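Side-chain contacts in mitochondrial dynamics protein MID49 (Mus musculus, PDB 4WOY), which recruits the fission GTPase DNM1L (Drp1) to the mitochondrial surface and regulates its GTPase activity, the chain here being the cytoplasmic part: residues 36-39 with 40-44; 102-105 with 106-110; 282-285 with 286-290. The protein carries 1 engineered substitution. All coordinates share one frame; numbering follows the deposited sequence.

Contact 1 (36-39 with 40-44); sequences QAYL and RSKFP
Tyr38 and Lys42 pair across the last turn of helix 18-42, in the nucleotidyltransferase-like part of the cytoplasmic domain, just before the chain leaves helical conformation at Phe43. Four backbone bonds run through this end in i+4 order. The first, from Arg40 N to Gln36 O (2.9 Å), is nearly straight, and the last, from Phe43 N to Leu39 O, measures 2.8 Å. The side-chain contact is a CH-pi interaction: Lys42 CG lies over one face of the Tyr38 ring, 3.6 Å from its centroid and displaced toward the rim on the CE1 side. Tyrosine suits the place because its ring offers a broad face, and with CG anti to the backbone N (chi1 165°) it reaches toward the C-terminal end of the helix, over the next turn. Lysine suits the partner position. Its CG methylene lies over the ring while the rest of the chain, bent at chi2 and chi4, carries the ammonium group toward the neighbouring serine; NZ makes a weak hydrogen bond to Ser41 OG at 3.4 Å. Phe43 adds a looser apolar contact, with its CE2 4.2 Å from Tyr38 CE2. Around the helix, Gln36 and Arg40 run side by side in the same direction. Gln36 NE2 comes to 3.7 Å from Arg40 NE, a packing contact of two N-H-bearing groups whose amide and guanidinium planes are turned 57° apart. The amide of Gln36 is held from the other end, since its OE1 accepts a hydrogen bond from Leu51 N. Leu39 packs on Phe48 in the loop that follows, while Tyr38 touches Ala136 and Phe43 touches Leu132, laying this end of helix 18-42 against helix 126-139.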
ATOM      1  N   GLN A  36       0.540  18.067  -9.151  1.00 51.67           N
ATOM      2  CA  GLN A  36       1.959  18.379  -9.243  1.00 50.54           C
ATOM      3  C   GLN A  36       2.163  19.843  -9.625  1.00 52.31           C
ATOM      4  O   GLN A  36       3.062  20.526  -9.117  1.00 50.24           O
ATOM      5  CB  GLN A  36       2.664  17.498 -10.253  1.00 50.31           C
ATOM      6  CG  GLN A  36       4.164  17.679 -10.195  1.00 58.00           C
ATOM      7  CD  GLN A  36       4.849  16.951 -11.306  1.00 76.62           C
ATOM      8  OE1 GLN A  36       4.558  15.783 -11.563  1.00 83.57           O
ATOM      9  NE2 GLN A  36       5.774  17.627 -11.976  1.00 87.95           N
ATOM     10  N   ALA A  37       1.337  20.316 -10.547  1.00 47.48           N
ATOM     11  CA  ALA A  37       1.441  21.690 -10.988  1.00 53.79           C
ATOM     12  C   ALA A  37       1.197  22.609  -9.797  1.00 57.36           C
ATOM     13  O   ALA A  37       1.896  23.608  -9.621  1.00 47.83           O
ATOM     14  CB  ALA A  37       0.454  21.977 -12.122  1.00 52.37           C
ATOM     15  N   TYR A  38       0.219  22.253  -8.967  1.00 72.55           N
ATOM     16  CA  TYR A  38      -0.065  23.024  -7.764  1.00 78.72           C
ATOM     17  C   TYR A  38       1.130  23.058  -6.828  1.00 71.12           C
ATOM     18  O   TYR A  38       1.512  24.115  -6.339  1.00 75.95           O
ATOM     19  CB  TYR A  38      -1.262  22.451  -7.011  1.00 89.85           C
ATOM     20  CG  TYR A  38      -1.347  22.989  -5.607  1.00102.59           C
ATOM     21  CD1 TYR A  38      -2.012  24.177  -5.341  1.00113.84           C
ATOM     22  CD2 TYR A  38      -0.730  22.328  -4.547  1.00104.45           C
ATOM     23  CE1 TYR A  38      -2.083  24.681  -4.059  1.00115.85           C
ATOM     24  CE2 TYR A  38      -0.782  22.833  -3.268  1.00109.96           C
ATOM     25  CZ  TYR A  38      -1.460  24.008  -3.028  1.00115.47           C
ATOM     26  OH  TYR A  38      -1.511  24.501  -1.750  1.00114.24           O
ATOM     27  N   LEU A  39       1.705  21.892  -6.570  1.00 58.42           N
ATOM     28  CA  LEU A  39       2.774  21.776  -5.587  1.00 54.46           C
ATOM     29  C   LEU A  39       3.995  22.566  -6.018  1.00 45.63           C
ATOM     30  O   LEU A  39       4.603  23.272  -5.217  1.00 55.14           O
ATOM     31  CB  LEU A  39       3.137  20.294  -5.366  1.00 67.83           C
ATOM     32  CG  LEU A  39       4.104  19.896  -4.238  1.00 78.31           C
ATOM     33  CD1 LEU A  39       3.631  18.738  -3.363  1.00 73.83           C
ATOM     34  CD2 LEU A  39       5.434  19.549  -4.884  1.00 75.22           C
ATOM     35  N   ARG A  40       4.340  22.455  -7.292  1.00 44.07           N
ATOM     36  CA  ARG A  40       5.470  23.186  -7.840  1.00 43.78           C
ATOM     37  C   ARG A  40       5.240  24.686  -7.837  1.00 46.82           C
ATOM     38  O   ARG A  40       6.166  25.482  -7.639  1.00 43.17           O
ATOM     39  CB  ARG A  40       5.785  22.694  -9.256  1.00 52.89           C
ATOM     40  CG  ARG A  40       6.375  21.299  -9.248  1.00 61.31           C
ATOM     41  CD  ARG A  40       7.110  20.976 -10.528  1.00 82.09           C
ATOM     42  NE  ARG A  40       8.124  19.946 -10.296  1.00 95.99           N
ATOM     43  CZ  ARG A  40       9.438  20.161 -10.370  1.00 99.45           C
ATOM     44  NH1 ARG A  40       9.911  21.359 -10.700  1.00 93.74           N
ATOM     45  NH2 ARG A  40      10.286  19.171 -10.125  1.00103.23           N
ATOM     46  N   SER A  41       3.992  25.069  -8.046  1.00 49.34           N
ATOM     47  CA  SER A  41       3.621  26.474  -8.077  1.00 47.50           C
ATOM     48  C   SER A  41       3.675  27.110  -6.693  1.00 51.10           C
ATOM     49  O   SER A  41       4.225  28.204  -6.520  1.00 49.39           O
ATOM     50  CB  SER A  41       2.213  26.607  -8.664  1.00 50.39           C
ATOM     51  OG  SER A  41       1.618  27.841  -8.334  1.00 64.06           O
ATOM     52  N   LYS A  42       3.100  26.410  -5.720  1.00 54.47           N
ATOM     53  CA  LYS A  42       2.975  26.896  -4.353  1.00 51.11           C
ATOM     54  C   LYS A  42       4.205  26.643  -3.455  1.00 46.55           C
ATOM     55  O   LYS A  42       4.440  27.381  -2.485  1.00 55.07           O
ATOM     56  CB  LYS A  42       1.729  26.281  -3.720  1.00 53.48           C
ATOM     57  CG  LYS A  42       0.471  26.599  -4.480  1.00 60.48           C
ATOM     58  CD  LYS A  42       0.112  28.075  -4.396  1.00 75.17           C
ATOM     59  CE  LYS A  42      -1.253  28.356  -5.026  1.00 80.34           C
ATOM     60  NZ  LYS A  42      -1.206  28.180  -6.503  1.00 81.32           N
ATOM     61  N   PHE A  43       4.940  25.572  -3.733  1.00 42.90           N
ATOM     62  CA  PHE A  43       6.103  25.219  -2.921  1.00 43.31           C
ATOM     63  C   PHE A  43       7.334  24.920  -3.761  1.00 48.96           C
ATOM     64  O   PHE A  43       7.897  23.833  -3.650  1.00 50.32           O
ATOM     65  CB  PHE A  43       5.793  24.004  -2.047  1.00 41.43           C
ATOM     66  CG  PHE A  43       4.639  24.209  -1.116  1.00 54.60           C
ATOM     67  CD1 PHE A  43       4.820  24.839   0.111  1.00 59.25           C
ATOM     68  CD2 PHE A  43       3.366  23.806  -1.476  1.00 49.17           C
ATOM     69  CE1 PHE A  43       3.752  25.038   0.974  1.00 49.61           C
ATOM     70  CE2 PHE A  43       2.296  24.016  -0.623  1.00 52.87           C
ATOM     71  CZ  PHE A  43       2.489  24.632   0.605  1.00 53.00           C
ATOM     72  N   PRO A  44       7.777  25.896  -4.573  1.00 55.56           N
ATOM     73  CA  PRO A  44       8.962  25.694  -5.407  1.00 50.38           C
ATOM     74  C   PRO A  44      10.243  25.480  -4.584  1.00 51.95           C
ATOM     75  O   PRO A  44      11.180  24.874  -5.099  1.00 54.10           O
ATOM     76  CB  PRO A  44       9.024  26.987  -6.228  1.00 52.88           C
ATOM     77  CG  PRO A  44       8.389  27.987  -5.356  1.00 53.16           C
ATOM     78  CD  PRO A  44       7.269  27.279  -4.687  1.00 49.65           C
TER

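Contact 2 (102-105 with 106-110); sequences RTQL and EFHPR
After Leu105 the chain turns through Glu106 and Phe107 and returns to Gln104 at His108, whose N donates to Gln104 O (2.9 Å), closing a single helix-like alpha-turn. The His108 ring lies beside the Gln104 amide, the two planes only 16° apart, and its edge meets the amide oxygen in a weak hydrogen bond, ND1 to OE1 at 3.4 Å. The carbonyl of His108 is the centre of the contact: Arg102 approaches it end-on with two nitrogens, NH1 at 2.9 Å and NH2 at 2.8 Å from His108 O, which lies close to the guanidinium plane. NH1 comes nearly along the C=O direction, NH2 from above the carbonyl plane, and neither bond is straight (136° and 142° at the hydrogen). Arginine suits this place because one flat cation can bind a carbonyl and still direct NE to Asp116, its salt-bridge partner. Pro109 follows, its CA 3.3 Å from Leu105 O in a CA-H...O contact. At Arg110, CG lies 4.0 Å from Leu105 CD2, and NH1 bonds to Gly121 O. The turn projects from the end of strand 97-102, where Arg102 pairs through its backbone with Gly122 and packs on Leu119 of strand 119-120 and Trp82 of strand 82-86.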
ATOM      1  N   ARG A 102      18.725  14.023  10.690  1.00 32.55           N
ATOM      2  CA  ARG A 102      19.471  15.105  10.110  1.00 38.65           C
ATOM      3  C   ARG A 102      20.916  14.931  10.563  1.00 43.84           C
ATOM      4  O   ARG A 102      21.177  14.532  11.694  1.00 45.26           O
ATOM      5  CB  ARG A 102      18.878  16.449  10.513  1.00 33.29           C
ATOM      6  CG  ARG A 102      19.656  17.640  10.006  1.00 38.30           C
ATOM      7  CD  ARG A 102      19.762  17.720   8.484  1.00 34.89           C
ATOM      8  NE  ARG A 102      19.927  19.125   8.113  1.00 38.53           N
ATOM      9  CZ  ARG A 102      21.085  19.782   8.143  1.00 39.00           C
ATOM     10  NH1 ARG A 102      22.202  19.164   8.503  1.00 39.19           N
ATOM     11  NH2 ARG A 102      21.132  21.068   7.813  1.00 39.14           N
ATOM     12  N   THR A 103      21.840  15.164   9.636  1.00 45.05           N
ATOM     13  CA  THR A 103      23.269  14.890   9.809  1.00 43.42           C
ATOM     14  C   THR A 103      24.106  16.158   9.594  1.00 41.07           C
ATOM     15  O   THR A 103      23.611  17.122   9.026  1.00 40.61           O
ATOM     16  CB  THR A 103      23.727  13.813   8.770  1.00 55.01           C
ATOM     17  OG1 THR A 103      22.993  12.594   8.943  1.00 74.05           O
ATOM     18  CG2 THR A 103      25.062  13.506   8.979  1.00 60.19           C
ATOM     19  N   GLN A 104      25.371  16.156  10.022  1.00 50.88           N
ATOM     20  CA  GLN A 104      26.316  17.217   9.673  1.00 50.41           C
ATOM     21  C   GLN A 104      25.793  18.587  10.077  1.00 45.23           C
ATOM     22  O   GLN A 104      25.911  19.540   9.346  1.00 48.82           O
ATOM     23  CB  GLN A 104      26.610  17.179   8.166  1.00 59.74           C
ATOM     24  CG  GLN A 104      27.097  15.810   7.688  1.00 67.87           C
ATOM     25  CD  GLN A 104      27.856  15.839   6.380  1.00 80.92           C
ATOM     26  OE1 GLN A 104      27.917  16.862   5.702  1.00 90.64           O
ATOM     27  NE2 GLN A 104      28.405  14.697   5.998  1.00 83.64           N
ATOM     28  N   LEU A 105      25.210  18.676  11.253  1.00 44.09           N
ATOM     29  CA  LEU A 105      24.668  19.934  11.750  1.00 43.63           C
ATOM     30  C   LEU A 105      25.747  20.947  12.136  1.00 46.26           C
ATOM     31  O   LEU A 105      25.480  22.151  12.170  1.00 46.65           O
ATOM     32  CB  LEU A 105      23.748  19.656  12.953  1.00 41.96           C
ATOM     33  CG  LEU A 105      22.409  19.101  12.447  1.00 45.62           C
ATOM     34  CD1 LEU A 105      21.578  18.462  13.553  1.00 38.22           C
ATOM     35  CD2 LEU A 105      21.647  20.204  11.726  1.00 38.87           C
ATOM     36  N   GLU A 106      26.946  20.466  12.472  1.00 48.32           N
ATOM     37  CA  GLU A 106      28.022  21.381  12.851  1.00 51.17           C
ATOM     38  C   GLU A 106      28.372  22.267  11.658  1.00 52.76           C
ATOM     39  O   GLU A 106      28.379  23.491  11.771  1.00 53.88           O
ATOM     40  CB  GLU A 106      29.273  20.629  13.363  1.00 53.44           C
ATOM     41  CG  GLU A 106      30.411  21.533  13.790  1.00 56.71           C
ATOM     42  CD  GLU A 106      31.644  20.789  14.336  1.00 59.31           C
ATOM     43  OE1 GLU A 106      31.723  19.549  14.219  1.00 58.86           O
ATOM     44  OE2 GLU A 106      32.547  21.462  14.864  1.00 62.06           O
ATOM     45  N   PHE A 107      28.611  21.668  10.497  1.00 53.09           N
ATOM     46  CA  PHE A 107      29.091  22.472   9.376  1.00 55.06           C
ATOM     47  C   PHE A 107      27.990  22.814   8.379  1.00 54.19           C
ATOM     48  O   PHE A 107      28.159  23.691   7.534  1.00 59.99           O
ATOM     49  CB  PHE A 107      30.264  21.754   8.715  1.00 58.74           C
ATOM     50  CG  PHE A 107      31.459  21.566   9.660  1.00 71.27           C
ATOM     51  CD1 PHE A 107      31.941  22.636  10.410  1.00 67.09           C
ATOM     52  CD2 PHE A 107      32.058  20.320   9.829  1.00 76.60           C
ATOM     53  CE1 PHE A 107      33.017  22.477  11.281  1.00 71.77           C
ATOM     54  CE2 PHE A 107      33.113  20.155  10.695  1.00 82.74           C
ATOM     55  CZ  PHE A 107      33.607  21.242  11.421  1.00 82.30           C
ATOM     56  N   HIS A 108      26.848  22.146   8.514  1.00 50.02           N
ATOM     57  CA  HIS A 108      25.653  22.482   7.746  1.00 52.85           C
ATOM     58  C   HIS A 108      24.481  22.619   8.695  1.00 45.75           C
ATOM     59  O   HIS A 108      23.678  21.684   8.828  1.00 46.50           O
ATOM     60  CB  HIS A 108      25.337  21.413   6.715  1.00 47.04           C
ATOM     61  CG  HIS A 108      26.357  21.301   5.629  1.00 58.49           C
ATOM     62  ND1 HIS A 108      27.196  20.213   5.509  1.00 50.71           N
ATOM     63  CD2 HIS A 108      26.682  22.141   4.620  1.00 55.41           C
ATOM     64  CE1 HIS A 108      27.975  20.378   4.457  1.00 53.28           C
ATOM     65  NE2 HIS A 108      27.689  21.545   3.906  1.00 57.19           N
ATOM     66  N   PRO A 109      24.386  23.773   9.373  1.00 49.31           N
ATOM     67  CA  PRO A 109      23.364  23.951  10.410  1.00 48.08           C
ATOM     68  C   PRO A 109      21.952  24.018   9.856  1.00 47.20           C
ATOM     69  O   PRO A 109      21.770  24.032   8.644  1.00 42.83           O
ATOM     70  CB  PRO A 109      23.782  25.268  11.091  1.00 46.98           C
ATOM     71  CG  PRO A 109      24.618  25.962  10.106  1.00 49.22           C
ATOM     72  CD  PRO A 109      25.355  24.882   9.371  1.00 49.47           C
ATOM     73  N   ARG A 110      20.975  24.027  10.761  1.00 42.89           N
ATOM     74  CA  ARG A 110      19.550  24.069  10.411  1.00 43.19           C
ATOM     75  C   ARG A 110      19.311  25.279   9.528  1.00 40.87           C
ATOM     76  O   ARG A 110      19.770  26.370   9.851  1.00 45.49           O
ATOM     77  CB  ARG A 110      18.686  24.138  11.683  1.00 45.01           C
ATOM     78  CG  ARG A 110      18.720  22.853  12.505  1.00 37.83           C
ATOM     79  CD  ARG A 110      18.385  23.132  13.976  1.00 59.95           C
ATOM     80  NE  ARG A 110      18.864  22.025  14.800  1.00 53.49           N
ATOM     81  CZ  ARG A 110      18.134  20.975  15.088  1.00 46.16           C
ATOM     82  NH1 ARG A 110      16.893  20.945  14.653  1.00 55.38           N
ATOM     83  NH2 ARG A 110      18.631  19.979  15.807  1.00 39.77           N
TER

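Contact 3 (282-285 with 286-290); sequences FLVG and SLEQA
Phe282 and Ser286 form the close-packed side of the last turns of helix 272-288, which belongs to the Mab-21-type helical region and ends in a Schellman motif at Ala290, where phi turns positive (53°). Phe282 O takes two hydrogen bonds from the same serine: the regular helical one from Ser286 N at 2.8 Å, and a second from Ser286 OG at 2.7 Å, whose donor stands above the carbonyl plane. Serine fits because its hydroxyl, set beside its own backbone N (chi1 -52°), points back to the carbonyl one turn earlier and is thereby satisfied in a buried position. Ser286 OG also sits over one face of the Phe282 ring, 3.5 Å from Phe282 CE2 and offset toward the rim, so the ring covers the hydroxyl on that side. Beyond it, Phe282 stacks with His259 and touches Val256, while Leu283 packs on Leu253 and Val256, all in helix 250-261. Leu287, bonded through its N to Leu283 O at 2.8 Å, faces helix 308-317; the branched end of leucine suits this buried site because it can meet Ile311 and Ile314 at once.

The pair Val284 and Glu288 is much looser. Val284 packs on Leu318 but only grazes the exposed Glu288, its CG1 being 4.5 Å from Glu288 OE2, and the polar carboxylate belongs at such a surface. Near the end of the helix the bonds lengthen: Gly285 O receives weak ones from Glu288 N and Gln289 N. Gln289 then folds its side chain back over the turn, CG lying between backbone N and carbonyl carbon (chi1 60°), and a third weak bond reaches the same acceptor, with Gln289 NE2 3.2 Å from Gly285 O.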
ATOM      1  N   PHE A 282      -2.634 -21.871   5.651  1.00 44.10           N
ATOM      2  CA  PHE A 282      -1.530 -21.147   6.231  1.00 47.03           C
ATOM      3  C   PHE A 282      -2.074 -20.018   7.103  1.00 48.79           C
ATOM      4  O   PHE A 282      -1.584 -19.783   8.216  1.00 50.17           O
ATOM      5  CB  PHE A 282      -0.604 -20.612   5.135  1.00 45.49           C
ATOM      6  CG  PHE A 282       0.568 -19.860   5.670  1.00 45.44           C
ATOM      7  CD1 PHE A 282       1.650 -20.540   6.192  1.00 49.28           C
ATOM      8  CD2 PHE A 282       0.576 -18.476   5.687  1.00 47.14           C
ATOM      9  CE1 PHE A 282       2.718 -19.856   6.719  1.00 47.92           C
ATOM     10  CE2 PHE A 282       1.655 -17.787   6.207  1.00 50.14           C
ATOM     11  CZ  PHE A 282       2.724 -18.485   6.727  1.00 50.33           C
ATOM     12  N   LEU A 283      -3.116 -19.353   6.612  1.00 40.15           N
ATOM     13  CA  LEU A 283      -3.722 -18.252   7.354  1.00 38.02           C
ATOM     14  C   LEU A 283      -4.255 -18.752   8.694  1.00 49.51           C
ATOM     15  O   LEU A 283      -3.944 -18.172   9.747  1.00 49.68           O
ATOM     16  CB  LEU A 283      -4.839 -17.610   6.536  1.00 37.05           C
ATOM     17  CG  LEU A 283      -4.455 -16.409   5.684  1.00 40.19           C
ATOM     18  CD1 LEU A 283      -5.503 -16.137   4.614  1.00 43.56           C
ATOM     19  CD2 LEU A 283      -4.324 -15.202   6.562  1.00 41.91           C
ATOM     20  N   VAL A 284      -5.001 -19.860   8.660  1.00 45.46           N
ATOM     21  CA  VAL A 284      -5.595 -20.421   9.864  1.00 43.76           C
ATOM     22  C   VAL A 284      -4.520 -20.829  10.876  1.00 49.88           C
ATOM     23  O   VAL A 284      -4.673 -20.612  12.080  1.00 53.42           O
ATOM     24  CB  VAL A 284      -6.489 -21.645   9.524  1.00 45.72           C
ATOM     25  CG1 VAL A 284      -6.686 -22.544  10.734  1.00 51.65           C
ATOM     26  CG2 VAL A 284      -7.852 -21.194   8.994  1.00 45.80           C
ATOM     27  N   GLY A 285      -3.407 -21.355  10.381  1.00 56.46           N
ATOM     28  CA  GLY A 285      -2.294 -21.720  11.240  1.00 56.08           C
ATOM     29  C   GLY A 285      -1.662 -20.480  11.849  1.00 58.56           C
ATOM     30  O   GLY A 285      -1.379 -20.447  13.038  1.00 65.08           O
ATOM     31  N   SER A 286      -1.461 -19.452  11.025  1.00 45.68           N
ATOM     32  CA  SER A 286      -0.899 -18.187  11.481  1.00 48.94           C
ATOM     33  C   SER A 286      -1.767 -17.552  12.553  1.00 56.44           C
ATOM     34  O   SER A 286      -1.261 -16.960  13.511  1.00 55.10           O
ATOM     35  CB  SER A 286      -0.766 -17.204  10.318  1.00 43.21           C
ATOM     36  OG  SER A 286      -0.074 -17.784   9.216  1.00 42.65           O
ATOM     37  N   LEU A 287      -3.079 -17.698  12.386  1.00 63.85           N
ATOM     38  CA  LEU A 287      -4.041 -17.121  13.309  1.00 63.25           C
ATOM     39  C   LEU A 287      -4.010 -17.777  14.677  1.00 69.03           C
ATOM     40  O   LEU A 287      -4.048 -17.087  15.699  1.00 70.91           O
ATOM     41  CB  LEU A 287      -5.449 -17.227  12.729  1.00 59.34           C
ATOM     42  CG  LEU A 287      -5.827 -16.243  11.638  1.00 59.06           C
ATOM     43  CD1 LEU A 287      -7.073 -16.708  10.902  1.00 58.55           C
ATOM     44  CD2 LEU A 287      -6.081 -14.916  12.287  1.00 60.28           C
ATOM     45  N   GLU A 288      -3.917 -19.099  14.717  1.00 66.30           N
ATOM     46  CA  GLU A 288      -3.966 -19.762  16.014  1.00 76.55           C
ATOM     47  C   GLU A 288      -2.718 -19.465  16.832  1.00 76.61           C
ATOM     48  O   GLU A 288      -2.768 -19.464  18.061  1.00 82.72           O
ATOM     49  CB  GLU A 288      -4.189 -21.263  15.847  1.00 87.91           C
ATOM     50  CG  GLU A 288      -5.632 -21.655  16.159  1.00100.18           C
ATOM     51  CD  GLU A 288      -6.091 -22.915  15.441  1.00113.48           C
ATOM     52  OE1 GLU A 288      -5.246 -23.802  15.185  1.00118.52           O
ATOM     53  OE2 GLU A 288      -7.304 -23.019  15.138  1.00116.50           O
ATOM     54  N   GLN A 289      -1.611 -19.182  16.157  1.00 64.69           N
ATOM     55  CA  GLN A 289      -0.399 -18.761  16.849  1.00 64.82           C
ATOM     56  C   GLN A 289      -0.241 -17.239  16.824  1.00 62.55           C
ATOM     57  O   GLN A 289       0.766 -16.705  17.286  1.00 62.44           O
ATOM     58  CB  GLN A 289       0.831 -19.442  16.249  1.00 71.19           C
ATOM     59  CG  GLN A 289       1.066 -19.165  14.781  1.00 76.71           C
ATOM     60  CD  GLN A 289       2.147 -20.058  14.195  1.00 87.87           C
ATOM     61  OE1 GLN A 289       3.257 -20.146  14.732  1.00 87.42           O
ATOM     62  NE2 GLN A 289       1.822 -20.737  13.093  1.00 93.41           N
ATOM     63  N   ALA A 290      -1.223 -16.551  16.245  1.00 67.44           N
ATOM     64  CA  ALA A 290      -1.249 -15.083  16.211  1.00 67.38           C
ATOM     65  C   ALA A 290       0.028 -14.446  15.650  1.00 65.75           C
ATOM     66  O   ALA A 290       0.481 -13.420  16.131  1.00 71.21           O
ATOM     67  CB  ALA A 290      -1.531 -14.543  17.599  1.00 68.32           C
TER

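All three contacts are local, yet their surroundings differ. Contacts 1 and 2 lie at the surface of the nucleotidyltransferase-like region, their nearest atoms about 17 Å apart, whereas contact 3 is partly buried in the Mab-21-like helical region, its centre about 47 Å from that of contact 1 and on the opposite side of the chain's centre. Contacts 1 and 3 both finish a helix, but one relies on aliphatic-aromatic packing and the other on a carbonyl oxygen that accepts two hydrogen bonds from one serine, with leucines facing neighbouring helices. Contact 2 has one helix-like backbone bond and adds an arginine side chain that binds a backbone oxygen beside a strand end.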